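Local coordinates for protein methionine gamma-lyase (Trichomonas vaginalis, PDB 1PFF) that belongs to the Cys/Met metabolism family of PLP-dependent enzymes, within the aminotransferase-like clan, and assembles as four protein chains, at residues A[33-36]-A[37-40]; A[49-52]-A[53-57]; A[211-214]-A[215-219]. All coordinates share one frame; numbering follows the deposited sequence.

Interaction 1: A[33-36]-A[37-40]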
loop_
_atom_site.group_PDB
_atom_site.type_symbol
_atom_site.label_atom_id
_atom_site.label_comp_id
_atom_site.label_asym_id
_atom_site.label_seq_id
_atom_site.Cartn_x
_atom_site.Cartn_y
_atom_site.Cartn_z
ATOM N N PHE A 33 5.564 1.184 -33.018
ATOM C CA PHE A 33 5.057 1.442 -34.368
ATOM C C PHE A 33 6.091 2.012 -35.332
ATOM O O PHE A 33 5.763 2.443 -36.452
ATOM C CB PHE A 33 3.774 2.286 -34.308
ATOM C CG PHE A 33 2.634 1.577 -33.616
ATOM C CD1 PHE A 33 2.215 1.969 -32.344
ATOM C CD2 PHE A 33 2.020 0.484 -34.213
ATOM C CE1 PHE A 33 1.180 1.287 -31.684
ATOM C CE2 PHE A 33 0.979 -0.197 -33.571
ATOM C CZ PHE A 33 0.564 0.207 -32.303
ATOM N N LEU A 34 7.344 1.982 -34.899
ATOM C CA LEU A 34 8.467 2.418 -35.722
ATOM C C LEU A 34 9.437 1.264 -35.947
ATOM O O LEU A 34 9.386 0.254 -35.246
ATOM C CB LEU A 34 9.207 3.593 -35.058
ATOM C CG LEU A 34 8.465 4.935 -34.999
ATOM C CD1 LEU A 34 9.243 5.959 -34.172
ATOM C CD2 LEU A 34 8.108 5.504 -36.405
ATOM N N LYS A 35 10.310 1.443 -36.932
ATOM C CA LYS A 35 11.436 0.554 -37.190
ATOM C C LYS A 35 12.511 1.371 -37.889
ATOM O O LYS A 35 12.240 2.477 -38.377
ATOM C CB LYS A 35 11.023 -0.654 -38.041
ATOM C CG LYS A 35 10.394 -0.315 -39.382
ATOM C CD LYS A 35 10.119 -1.565 -40.178
ATOM C CE LYS A 35 9.002 -1.337 -41.182
ATOM N NZ LYS A 35 9.158 -0.090 -41.984
ATOM N N ALA A 36 13.733 0.855 -37.922
ATOM C CA ALA A 36 14.801 1.527 -38.657
ATOM C C ALA A 36 14.313 1.738 -40.088
ATOM O O ALA A 36 13.753 0.821 -40.700
ATOM C CB ALA A 36 16.069 0.688 -38.644
ATOM N N GLY A 37 14.512 2.944 -40.608
ATOM C CA GLY A 37 14.040 3.296 -41.936
ATOM C C GLY A 37 12.731 4.080 -41.972
ATOM O O GLY A 37 12.340 4.573 -43.043
ATOM N N ASP A 38 12.052 4.184 -40.831
ATOM C CA ASP A 38 10.811 4.964 -40.723
ATOM C C ASP A 38 11.110 6.448 -40.486
ATOM O O ASP A 38 12.255 6.824 -40.236
ATOM C CB ASP A 38 9.937 4.454 -39.569
ATOM C CG ASP A 38 9.213 3.167 -39.896
ATOM O OD1 ASP A 38 9.209 2.727 -41.073
ATOM O OD2 ASP A 38 8.603 2.522 -39.022
ATOM N N HIS A 39 10.063 7.270 -40.550
ATOM C CA HIS A 39 10.166 8.717 -40.359
ATOM C C HIS A 39 9.105 9.177 -39.354
ATOM O O HIS A 39 7.977 8.703 -39.371
ATOM C CB HIS A 39 10.017 9.427 -41.717
ATOM C CG HIS A 39 9.978 10.927 -41.643
ATOM N ND1 HIS A 39 8.926 11.664 -42.153
ATOM C CD2 HIS A 39 10.868 11.828 -41.160
ATOM C CE1 HIS A 39 9.162 12.953 -41.967
ATOM N NE2 HIS A 39 10.335 13.081 -41.369
ATOM N N LEU A 40 9.490 10.091 -38.469
ATOM C CA LEU A 40 8.577 10.650 -37.479
ATOM C C LEU A 40 8.617 12.169 -37.570
ATOM O O LEU A 40 9.691 12.764 -37.674
ATOM C CB LEU A 40 8.957 10.200 -36.050
ATOM C CG LEU A 40 8.079 10.731 -34.901
ATOM C CD1 LEU A 40 7.936 9.691 -33.769
ATOM C CD2 LEU A 40 8.660 12.030 -34.338
HETATM O O HOH W 1 6.900 0.764 -38.888
#
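L34 meets D38 at its CB and K35 meets it at its carboxylate, round a type II beta turn that runs from K35 to D38. The turn is closed by D38 N donating to K35 O at 3.0 Å, and G37, at its third position, has a positive phi (99°) at which a side chain would run into the preceding carbonyl oxygen. The close-packed side is apolar. There L34 CD2 lies against D38 CB at 3.8 Å, while L34 CD1 meets L40 CD1 at 4.0 Å, the two leucines crossing at about a right angle. The carboxylate of D38 faces the polar side, where the exposed chain of K35 reaches over it from the solvent. CG of K35 sits between its backbone N and carbonyl carbon (chi1 57°), and a bend at chi4 brings NZ round to a salt bridge with D38 OD1 of 3.0 Å, reached on the syn side and 25° out of the carboxylate plane. OD2 accepts a weak bond from K35 N at 2.9 Å, and a water donates to both it and F33 O. R85 NE is a second salt-bridge partner of OD1, so the anion is shared by two cations. The turn links helix 22-33 to strand 39-43; L34 and L40 both pack on I86 of strand 84-90 and L58 of helix 48-60, while L34 also touches F61 of the second subunit.

Interaction 2: A[49-52]-A[53-57]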
loop_
_atom_site.group_PDB
_atom_site.type_symbol
_atom_site.label_atom_id
_atom_site.label_comp_id
_atom_site.label_asym_id
_atom_site.label_seq_id
_atom_site.Cartn_x
_atom_site.Cartn_y
_atom_site.Cartn_z
ATOM N N CYS A 49 12.249 15.566 -21.801
ATOM C CA CYS A 49 12.548 14.139 -21.975
ATOM C C CYS A 49 12.065 13.589 -23.314
ATOM O O CYS A 49 12.746 12.763 -23.927
ATOM C CB CYS A 49 11.977 13.315 -20.823
ATOM S SG CYS A 49 12.797 13.623 -19.241
ATOM N N THR A 50 10.897 14.051 -23.760
ATOM C CA THR A 50 10.341 13.646 -25.049
ATOM C C THR A 50 11.285 14.038 -26.184
ATOM O O THR A 50 11.490 13.264 -27.113
ATOM C CB THR A 50 8.953 14.274 -25.264
ATOM O OG1 THR A 50 8.095 13.906 -24.179
ATOM C CG2 THR A 50 8.260 13.665 -26.480
ATOM N N HIS A 51 11.862 15.236 -26.087
ATOM C CA HIS A 51 12.776 15.732 -27.105
ATOM C C HIS A 51 14.014 14.839 -27.199
ATOM O O HIS A 51 14.452 14.506 -28.296
ATOM C CB HIS A 51 13.172 17.183 -26.838
ATOM C CG HIS A 51 13.949 17.804 -27.957
ATOM N ND1 HIS A 51 13.344 18.365 -29.064
ATOM C CD2 HIS A 51 15.283 17.934 -28.151
ATOM C CE1 HIS A 51 14.274 18.821 -29.887
ATOM N NE2 HIS A 51 15.459 18.571 -29.356
ATOM N N ALA A 52 14.552 14.443 -26.048
ATOM C CA ALA A 52 15.710 13.551 -25.994
ATOM C C ALA A 52 15.419 12.180 -26.620
ATOM O O ALA A 52 16.250 11.641 -27.362
ATOM C CB ALA A 52 16.198 13.394 -24.564
ATOM N N LEU A 53 14.242 11.622 -26.334
ATOM C CA LEU A 53 13.859 10.344 -26.933
ATOM C C LEU A 53 13.868 10.449 -28.457
ATOM O O LEU A 53 14.407 9.575 -29.149
ATOM C CB LEU A 53 12.480 9.895 -26.440
ATOM C CG LEU A 53 11.792 8.785 -27.251
ATOM C CD1 LEU A 53 12.510 7.432 -27.074
ATOM C CD2 LEU A 53 10.337 8.665 -26.886
ATOM N N PHE A 54 13.265 11.522 -28.969
ATOM C CA PHE A 54 13.157 11.721 -30.414
ATOM C C PHE A 54 14.493 12.117 -31.027
ATOM O O PHE A 54 14.908 11.524 -32.016
ATOM C CB PHE A 54 12.109 12.787 -30.749
ATOM C CG PHE A 54 10.688 12.386 -30.429
ATOM C CD1 PHE A 54 10.384 11.113 -29.952
ATOM C CD2 PHE A 54 9.654 13.292 -30.612
ATOM C CE1 PHE A 54 9.071 10.749 -29.656
ATOM C CE2 PHE A 54 8.329 12.932 -30.329
ATOM C CZ PHE A 54 8.042 11.661 -29.848
ATOM N N GLU A 55 15.158 13.112 -30.431
ATOM C CA GLU A 55 16.366 13.702 -31.025
ATOM C C GLU A 55 17.552 12.751 -31.009
ATOM O O GLU A 55 18.284 12.663 -31.986
ATOM C CB GLU A 55 16.757 15.015 -30.338
ATOM C CG GLU A 55 17.793 15.833 -31.110
ATOM C CD GLU A 55 18.382 16.985 -30.308
ATOM O OE1 GLU A 55 17.903 17.259 -29.189
ATOM O OE2 GLU A 55 19.342 17.625 -30.797
ATOM N N HIS A 56 17.743 12.045 -29.900
ATOM C CA HIS A 56 18.937 11.221 -29.741
ATOM C C HIS A 56 18.649 9.732 -29.947
ATOM O O HIS A 56 19.359 9.073 -30.704
ATOM C CB HIS A 56 19.603 11.461 -28.378
ATOM C CG HIS A 56 19.898 12.903 -28.085
ATOM N ND1 HIS A 56 20.800 13.648 -28.819
ATOM C CD2 HIS A 56 19.421 13.733 -27.124
ATOM C CE1 HIS A 56 20.856 14.876 -28.331
ATOM N NE2 HIS A 56 20.029 14.953 -27.302
ATOM N N GLN A 57 17.611 9.212 -29.291
ATOM C CA GLN A 57 17.376 7.766 -29.244
ATOM C C GLN A 57 16.787 7.154 -30.526
ATOM O O GLN A 57 17.332 6.181 -31.065
ATOM C CB GLN A 57 16.550 7.387 -28.010
ATOM C CG GLN A 57 17.108 7.951 -26.694
ATOM C CD GLN A 57 18.527 7.465 -26.373
ATOM O OE1 GLN A 57 18.999 6.473 -26.932
ATOM N NE2 GLN A 57 19.196 8.160 -25.455
#
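T50 and F54, one helical turn apart, lie side by side and point the same way. The methyl CG2 of T50 rests over the face of the F54 ring, 4.2 Å from its centroid and 23° off the normal, a CH-pi contact made possible because CG2 is anti to the backbone N. T50 O also stands 3.5 Å above the ring plane, offset toward the rim, while accepting the hydrogen bond of F54 N. Next along the helix, H51 and E55 each have CG anti to the backbone N, and this brings the imidazole and carboxylate together with their planes 68° apart. H51 NE2 lies 2.8 Å from E55 OE1, but the same oxygen is modelled too near the ring carbon CD2, so its exact place is doubtful. At the third pair, A52 CB comes within 4.1 Å of H56 CD2. A52 O accepts H56 N at 3.0 Å and, more weakly, Q57 N at 3.4 Å, which widens the helix locally into a pi-type turn.

Around this first shell, F67 stacks on the H51 ring and Y88 meets the F54 ring edge-to-face; L53 packs on M23, I26 and W31 of helix 22-33. Q57 NE2 bonds Q171 OE1 of the second subunit. F54 lies against the sheet, touching L40 and S42 of strand 39-43 and F67 of strand 64-68, as befits the crossover helix of a beta-alpha-beta unit.

Interaction 3: A[211-214]-A[215-219]. With EDO (1,2-ethanediol), chain I; EDO (1,2-ethanediol), chain H; EDO (1,2-ethanediol), chain G.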
loop_
_atom_site.group_PDB
_atom_site.type_symbol
_atom_site.label_atom_id
_atom_site.label_comp_id
_atom_site.label_asym_id
_atom_site.label_seq_id
_atom_site.Cartn_x
_atom_site.Cartn_y
_atom_site.Cartn_z
ATOM N N ALA A 211 -4.574 34.385 -14.836
ATOM C CA ALA A 211 -4.038 34.873 -16.104
ATOM C C ALA A 211 -4.452 36.329 -16.354
ATOM O O ALA A 211 -3.637 37.157 -16.762
ATOM C CB ALA A 211 -4.469 33.962 -17.261
ATOM N N GLU A 212 -5.714 36.648 -16.087
ATOM C CA GLU A 212 -6.203 38.013 -16.273
ATOM C C GLU A 212 -5.557 38.994 -15.294
ATOM O O GLU A 212 -5.219 40.125 -15.671
ATOM C CB GLU A 212 -7.734 38.050 -16.197
ATOM C CG GLU A 212 -8.372 37.378 -17.409
ATOM C CD GLU A 212 -9.878 37.232 -17.303
ATOM O OE1 GLU A 212 -10.505 36.857 -18.321
ATOM O OE2 GLU A 212 -10.431 37.481 -16.213
ATOM N N PHE A 213 -5.352 38.552 -14.053
ATOM C CA PHE A 213 -4.667 39.377 -13.055
ATOM C C PHE A 213 -3.236 39.676 -13.526
ATOM O O PHE A 213 -2.776 40.825 -13.456
ATOM C CB PHE A 213 -4.659 38.700 -11.668
ATOM C CG PHE A 213 -3.448 39.037 -10.839
ATOM C CD1 PHE A 213 -3.360 40.262 -10.183
ATOM C CD2 PHE A 213 -2.383 38.145 -10.744
ATOM C CE1 PHE A 213 -2.224 40.599 -9.434
ATOM C CE2 PHE A 213 -1.247 38.469 -10.000
ATOM C CZ PHE A 213 -1.169 39.703 -9.342
ATOM N N LEU A 214 -2.546 38.646 -14.015
ATOM C CA LEU A 214 -1.151 38.779 -14.439
ATOM C C LEU A 214 -1.042 39.670 -15.673
ATOM O O LEU A 214 -0.112 40.482 -15.783
ATOM C CB LEU A 214 -0.531 37.412 -14.725
ATOM C CG LEU A 214 -0.315 36.429 -13.566
ATOM C CD1 LEU A 214 -0.067 35.026 -14.124
ATOM C CD2 LEU A 214 0.833 36.873 -12.678
ATOM N N HIS A 215 -2.005 39.513 -16.577
ATOM C CA HIS A 215 -2.120 40.304 -17.810
ATOM C C HIS A 215 -2.201 41.799 -17.504
ATOM O O HIS A 215 -1.717 42.624 -18.280
ATOM C CB HIS A 215 -3.359 39.861 -18.598
ATOM C CG HIS A 215 -3.497 40.503 -19.948
ATOM N ND1 HIS A 215 -2.678 40.189 -21.011
ATOM C CD2 HIS A 215 -4.375 41.427 -20.413
ATOM C CE1 HIS A 215 -3.041 40.892 -22.072
ATOM N NE2 HIS A 215 -4.064 41.656 -21.734
ATOM N N GLU A 216 -2.813 42.141 -16.375
ATOM C CA GLU A 216 -2.986 43.534 -16.001
ATOM C C GLU A 216 -1.906 44.078 -15.069
ATOM O O GLU A 216 -1.810 45.294 -14.884
ATOM C CB GLU A 216 -4.382 43.751 -15.417
ATOM C CG GLU A 216 -5.458 43.688 -16.486
ATOM C CD GLU A 216 -6.858 43.891 -15.945
ATOM O OE1 GLU A 216 -7.011 44.106 -14.724
ATOM O OE2 GLU A 216 -7.806 43.833 -16.755
ATOM N N HIS A 217 -1.085 43.195 -14.501
ATOM C CA HIS A 217 -0.031 43.626 -13.577
ATOM C C HIS A 217 1.188 44.231 -14.287
ATOM O O HIS A 217 1.747 43.617 -15.192
ATOM C CB HIS A 217 0.415 42.476 -12.668
ATOM C CG HIS A 217 1.268 42.920 -11.523
ATOM N ND1 HIS A 217 0.813 42.946 -10.221
ATOM C CD2 HIS A 217 2.541 43.380 -11.485
ATOM C CE1 HIS A 217 1.773 43.396 -9.432
ATOM N NE2 HIS A 217 2.829 43.678 -10.177
ATOM N N LYS A 218 1.622 45.409 -13.837
ATOM C CA LYS A 218 2.720 46.135 -14.488
ATOM C C LYS A 218 4.050 45.372 -14.564
ATOM O O LYS A 218 4.775 45.494 -15.553
ATOM C CB LYS A 218 2.938 47.514 -13.846
ATOM C CG LYS A 218 1.659 48.335 -13.610
ATOM C CD LYS A 218 1.003 48.781 -14.912
ATOM C CE LYS A 218 0.237 50.089 -14.731
ATOM N NZ LYS A 218 -1.087 50.076 -15.437
ATOM N N ALA A 219 4.363 44.587 -13.535
ATOM C CA ALA A 219 5.638 43.863 -13.478
ATOM C C ALA A 219 5.670 42.661 -14.416
ATOM O O ALA A 219 6.735 42.130 -14.720
ATOM C CB ALA A 219 5.938 43.419 -12.046
HETATM C C1 EDO I . 0.868 43.481 -17.735
HETATM O O1 EDO I . 1.602 44.668 -17.987
HETATM C C2 EDO I . 1.343 42.407 -18.702
HETATM O O2 EDO I . 0.877 41.122 -18.332
HETATM C C1 EDO H . -0.289 47.274 -18.337
HETATM O O1 EDO H . 0.174 46.727 -19.563
HETATM C C2 EDO H . -1.551 46.534 -17.914
HETATM O O2 EDO H . -2.375 47.412 -17.165
HETATM C C1 EDO G . -0.199 42.842 -21.524
HETATM O O1 EDO G . -0.108 44.065 -20.813
HETATM C C2 EDO G . 1.087 42.634 -22.315
HETATM O O2 EDO G . 0.895 41.610 -23.274
#
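The side chains of F213 and H217 lie side by side and point the same way, their rings inclined at 70° with centroids 5.7 Å apart, an oblique aromatic pair. F213 reaches this position with chi1 at 149°, away from a fully staggered value. In the plane of the H217 ring, at its edge, lies the CA of A219, and over one face of the H215 ring sits C1 of a 1,2-ethanediol (chain G), 3.5 Å from H215 CE1. The motif is the C-terminal end of the long helix 183-216. On the inner side L214 packs on I248 and F250 of strand 247-251, while F213 touches I320 and K324, and H217 touches L327 and D328, all on helix 316-328. The outer side carries E212 and E216, whose like-charged OE2 atoms are 6.9 Å apart; E212 OE1 is bonded to Q208 NE2.

The backbone bonds record the helix unwinding. H215 N still makes a regular helical bond to A211 O at 2.9 Å, but E216 N divides itself weakly between E212 O and F213 O. Beyond the last turn, the 1,2-ethanediol of chain H, probably from the crystallisation liquor, links E216 O and K218 NZ by two weak bonds. H217 N keeps only a weak hold on F213 O and donates at 3.2 Å to L214 O, which it meets from above, 73° out of the carbonyl plane.

The three contacts follow one another in series along the chain. Interactions 1 and 2 belong to the same beta-alpha-beta unit of the seven-stranded sheet: the turn entering strand 39-43 and the helix 48-60 after it. Their centres are about 14 Å apart, and they touch where L40 CD2 meets F54 CD2 at 4.1 Å. Both also reach the second subunit, so this side of the chain takes part in the subunit interface. Interaction 3 lies across the chain's centre, about 45 Å from interaction 1 and about 35 Å from interaction 2 between centres. There helix 183-216 ends, and interaction 3, touched by no other chain of the assembly, packs beside the second, five-stranded sheet.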